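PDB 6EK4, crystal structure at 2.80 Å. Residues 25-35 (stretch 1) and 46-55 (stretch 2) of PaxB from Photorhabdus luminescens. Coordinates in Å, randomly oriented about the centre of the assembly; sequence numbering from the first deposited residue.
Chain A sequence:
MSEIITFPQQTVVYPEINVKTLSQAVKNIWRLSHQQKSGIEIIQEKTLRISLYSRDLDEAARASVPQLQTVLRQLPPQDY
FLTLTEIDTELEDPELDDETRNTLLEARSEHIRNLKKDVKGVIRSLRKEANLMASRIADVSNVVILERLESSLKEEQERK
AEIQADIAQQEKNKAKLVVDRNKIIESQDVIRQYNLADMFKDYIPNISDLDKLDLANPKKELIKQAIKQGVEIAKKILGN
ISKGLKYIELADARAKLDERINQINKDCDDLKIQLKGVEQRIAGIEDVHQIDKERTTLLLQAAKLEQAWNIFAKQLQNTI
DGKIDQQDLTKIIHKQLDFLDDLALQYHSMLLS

Stretch 1 (25-35) AVKNIWRLSHQ
Stretch 2 46-55: KTLRISLYSR

Residues 25-35 and 46-55 are both helical, with phi/psi mostly near -66/-40; Ser33 (-69/-17), His34 (-103/-26) and Gln35 (-92/-27) deviate, and the backbone bonds from His34 N and Gln35 N are weak. The helices run nearly antiparallel, at 155° between their N-to-C directions, and their axes approach to 8.8 Å. Register is set by the CA-CA pairs Val26-Ser54 (5.7 Å), Trp30-Ser51 (5.2 Å) and Ser33-Thr47 (5.5 Å).

Ser33, Ser51 and Ser54 all point CA-to-CB toward the other helix, and no hydrogen bond joins the two stretches. Instead their hydroxyls serve their own helices: Ser51 OG (chi1 p) donates to Leu48 O at 3.0 Å, and Ser54 OG (m) to Ile50 O at 2.6 Å. Ser33 OG (p) lies 2.9 Å from both Ile29 O and Trp30 O, and 3.6 Å from Ser51 CB.

Val26 and Ile29 bring methyl groups against the second helix. Val26 (t) places CG2 3.5 Å from Ser54 O; Ile29 (m, t) sets CG2 3.6 Å from Ser51 CA and makes an apolar contact with Ile50 CG2 at 4.1 Å.

At the margin, Arg55 NH2 (t, t, p, t) lies over one face of the Trp30 ring (t, -92°), 3.3 Å from Trp30 CZ3, which in turn lies over a face of the guanidinium; the planes are not parallel. His34 (m, 87°) is anchored by ND1 donating to Trp30 O at 2.7 Å; Leu48 (m, t) lays CD2 over its ring, 4.0 Å from the centroid, a CH-pi contact.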

# COMPACT_ATOMS: atom_id res chain seq x y z
N ALA A 25 -9.83 -0.79 6.28
CA ALA A 25 -9.36 -0.28 4.99
C ALA A 25 -9.19 1.24 5.03
O ALA A 25 -8.24 1.77 4.45
CB ALA A 25 -10.33 -0.67 3.89
N VAL A 26 -10.10 1.93 5.71
CA VAL A 26 -10.00 3.38 5.92
C VAL A 26 -8.78 3.71 6.78
O VAL A 26 -8.08 4.68 6.52
CB VAL A 26 -11.29 3.95 6.56
CG1 VAL A 26 -11.12 5.41 6.96
CG2 VAL A 26 -12.47 3.80 5.62
N LYS A 27 -8.55 2.89 7.81
CA LYS A 27 -7.38 3.03 8.68
C LYS A 27 -6.08 2.83 7.89
O LYS A 27 -5.10 3.56 8.10
CB LYS A 27 -7.47 2.02 9.83
CG LYS A 27 -6.30 2.02 10.82
CD LYS A 27 -6.23 3.32 11.61
CE LYS A 27 -5.24 3.21 12.76
NZ LYS A 27 -5.23 4.43 13.60
N ASN A 28 -6.07 1.85 6.99
CA ASN A 28 -4.90 1.55 6.17
C ASN A 28 -4.60 2.63 5.14
O ASN A 28 -3.43 2.88 4.82
CB ASN A 28 -5.06 0.20 5.46
CG ASN A 28 -5.08 -0.98 6.42
OD1 ASN A 28 -4.57 -0.89 7.54
ND2 ASN A 28 -5.67 -2.08 5.99
N ILE A 29 -5.64 3.27 4.61
CA ILE A 29 -5.48 4.36 3.66
C ILE A 29 -4.83 5.57 4.33
O ILE A 29 -3.96 6.21 3.75
CB ILE A 29 -6.82 4.75 2.99
CG1 ILE A 29 -7.23 3.66 1.98
CG2 ILE A 29 -6.71 6.08 2.26
CD1 ILE A 29 -8.68 3.73 1.54
N TRP A 30 -5.26 5.87 5.56
CA TRP A 30 -4.66 6.95 6.34
C TRP A 30 -3.17 6.70 6.58
O TRP A 30 -2.34 7.58 6.34
CB TRP A 30 -5.37 7.10 7.69
CG TRP A 30 -4.82 8.21 8.54
CD1 TRP A 30 -3.83 8.11 9.48
CD2 TRP A 30 -5.22 9.58 8.51
NE1 TRP A 30 -3.59 9.34 10.04
CE2 TRP A 30 -4.43 10.26 9.47
CE3 TRP A 30 -6.16 10.30 7.78
CZ2 TRP A 30 -4.56 11.63 9.70
CZ3 TRP A 30 -6.30 11.66 8.01
CH2 TRP A 30 -5.50 12.31 8.97
N ARG A 31 -2.84 5.50 7.04
CA ARG A 31 -1.46 5.12 7.32
C ARG A 31 -0.59 5.20 6.07
O ARG A 31 0.52 5.74 6.10
CB ARG A 31 -1.41 3.71 7.91
CG ARG A 31 -0.02 3.24 8.34
CD ARG A 31 -0.07 1.90 9.05
NE ARG A 31 -0.89 0.91 8.34
CZ ARG A 31 -0.52 0.27 7.23
NH1 ARG A 31 0.67 0.49 6.66
NH2 ARG A 31 -1.35 -0.61 6.67
N LEU A 32 -1.09 4.65 4.97
CA LEU A 32 -0.36 4.63 3.70
C LEU A 32 -0.23 6.01 3.07
O LEU A 32 0.81 6.32 2.49
CB LEU A 32 -1.03 3.67 2.71
CG LEU A 32 -0.89 2.18 3.04
CD1 LEU A 32 -1.91 1.36 2.27
CD2 LEU A 32 0.52 1.68 2.78
N SER A 33 -1.27 6.83 3.18
CA SER A 33 -1.26 8.16 2.57
C SER A 33 -0.28 9.13 3.23
O SER A 33 0.05 10.16 2.64
CB SER A 33 -2.66 8.78 2.60
OG SER A 33 -3.12 8.95 3.93
N HIS A 34 0.19 8.81 4.44
CA HIS A 34 1.11 9.67 5.17
C HIS A 34 2.57 9.19 5.15
O HIS A 34 3.49 10.01 5.30
CB HIS A 34 0.63 9.85 6.61
CG HIS A 34 -0.58 10.71 6.73
ND1 HIS A 34 -1.86 10.22 6.61
CD2 HIS A 34 -0.71 12.04 6.95
CE1 HIS A 34 -2.73 11.21 6.75
NE2 HIS A 34 -2.06 12.32 6.96
N GLN A 35 2.79 7.89 4.98
CA GLN A 35 4.15 7.34 4.90
C GLN A 35 4.66 7.25 3.46
O GLN A 35 5.87 7.28 3.23
CB GLN A 35 4.21 5.96 5.58
CG GLN A 35 3.60 4.81 4.79
CD GLN A 35 3.54 3.52 5.58
OE1 GLN A 35 3.50 3.52 6.81
NE2 GLN A 35 3.53 2.39 4.87
N LYS A 46 -3.70 14.07 -3.74
CA LYS A 46 -4.87 13.25 -4.08
C LYS A 46 -5.08 12.10 -3.10
O LYS A 46 -6.21 11.77 -2.77
CB LYS A 46 -4.76 12.70 -5.51
CG LYS A 46 -5.05 13.73 -6.60
CD LYS A 46 -5.21 13.05 -7.95
CE LYS A 46 -5.18 14.04 -9.10
NZ LYS A 46 -5.38 13.38 -10.41
N THR A 47 -3.99 11.50 -2.63
CA THR A 47 -4.07 10.42 -1.64
C THR A 47 -4.61 10.93 -0.31
O THR A 47 -5.33 10.22 0.39
CB THR A 47 -2.71 9.74 -1.41
OG1 THR A 47 -1.70 10.74 -1.21
CG2 THR A 47 -2.33 8.88 -2.61
N LEU A 48 -4.25 12.17 0.04
CA LEU A 48 -4.78 12.81 1.25
C LEU A 48 -6.28 13.12 1.11
O LEU A 48 -7.01 13.09 2.10
CB LEU A 48 -4.00 14.08 1.59
CG LEU A 48 -2.55 13.88 2.04
CD1 LEU A 48 -1.81 15.21 2.08
CD2 LEU A 48 -2.49 13.19 3.40
N ARG A 49 -6.73 13.41 -0.11
CA ARG A 49 -8.15 13.60 -0.38
C ARG A 49 -8.92 12.29 -0.18
O ARG A 49 -10.02 12.29 0.37
CB ARG A 49 -8.39 14.10 -1.81
CG ARG A 49 -7.92 15.51 -2.08
CD ARG A 49 -8.13 15.86 -3.55
NE ARG A 49 -7.41 17.07 -3.95
CZ ARG A 49 -7.24 17.46 -5.21
NH1 ARG A 49 -7.73 16.75 -6.22
NH2 ARG A 49 -6.57 18.58 -5.47
N ILE A 50 -8.33 11.19 -0.63
CA ILE A 50 -8.96 9.87 -0.52
C ILE A 50 -9.08 9.45 0.95
O ILE A 50 -10.12 8.94 1.36
CB ILE A 50 -8.20 8.80 -1.33
CG1 ILE A 50 -8.32 9.09 -2.83
CG2 ILE A 50 -8.76 7.40 -1.05
CD1 ILE A 50 -7.30 8.37 -3.69
N SER A 51 -8.02 9.67 1.73
CA SER A 51 -8.04 9.33 3.15
C SER A 51 -9.04 10.19 3.93
O SER A 51 -9.70 9.70 4.84
CB SER A 51 -6.64 9.47 3.77
OG SER A 51 -6.30 10.83 3.96
N LEU A 52 -9.14 11.46 3.55
CA LEU A 52 -10.05 12.40 4.21
C LEU A 52 -11.51 12.05 3.95
O LEU A 52 -12.33 12.01 4.87
CB LEU A 52 -9.76 13.84 3.75
CG LEU A 52 -10.20 14.96 4.70
CD1 LEU A 52 -9.24 15.08 5.87
CD2 LEU A 52 -10.31 16.28 3.96
N TYR A 53 -11.84 11.79 2.68
CA TYR A 53 -13.19 11.35 2.30
C TYR A 53 -13.48 9.92 2.77
O TYR A 53 -14.63 9.59 3.06
CB TYR A 53 -13.39 11.45 0.79
CG TYR A 53 -13.51 12.87 0.24
CD1 TYR A 53 -14.38 13.80 0.82
CD2 TYR A 53 -12.78 13.26 -0.88
CE1 TYR A 53 -14.49 15.08 0.31
CE2 TYR A 53 -12.89 14.55 -1.40
CZ TYR A 53 -13.75 15.45 -0.80
OH TYR A 53 -13.86 16.72 -1.31
N SER A 54 -12.45 9.08 2.84
CA SER A 54 -12.60 7.72 3.38
C SER A 54 -13.05 7.75 4.84
O SER A 54 -13.91 6.98 5.25
CB SER A 54 -11.29 6.94 3.27
OG SER A 54 -11.04 6.55 1.93
N ARG A 55 -12.45 8.65 5.61
CA ARG A 55 -12.80 8.82 7.01
C ARG A 55 -14.20 9.40 7.16
O ARG A 55 -14.93 9.03 8.08
CB ARG A 55 -11.77 9.72 7.71
CG ARG A 55 -11.83 9.68 9.22
CD ARG A 55 -10.55 10.22 9.84
NE ARG A 55 -10.29 11.61 9.45
CZ ARG A 55 -9.21 12.30 9.81
NH1 ARG A 55 -9.07 13.56 9.40
NH2 ARG A 55 -8.28 11.76 10.59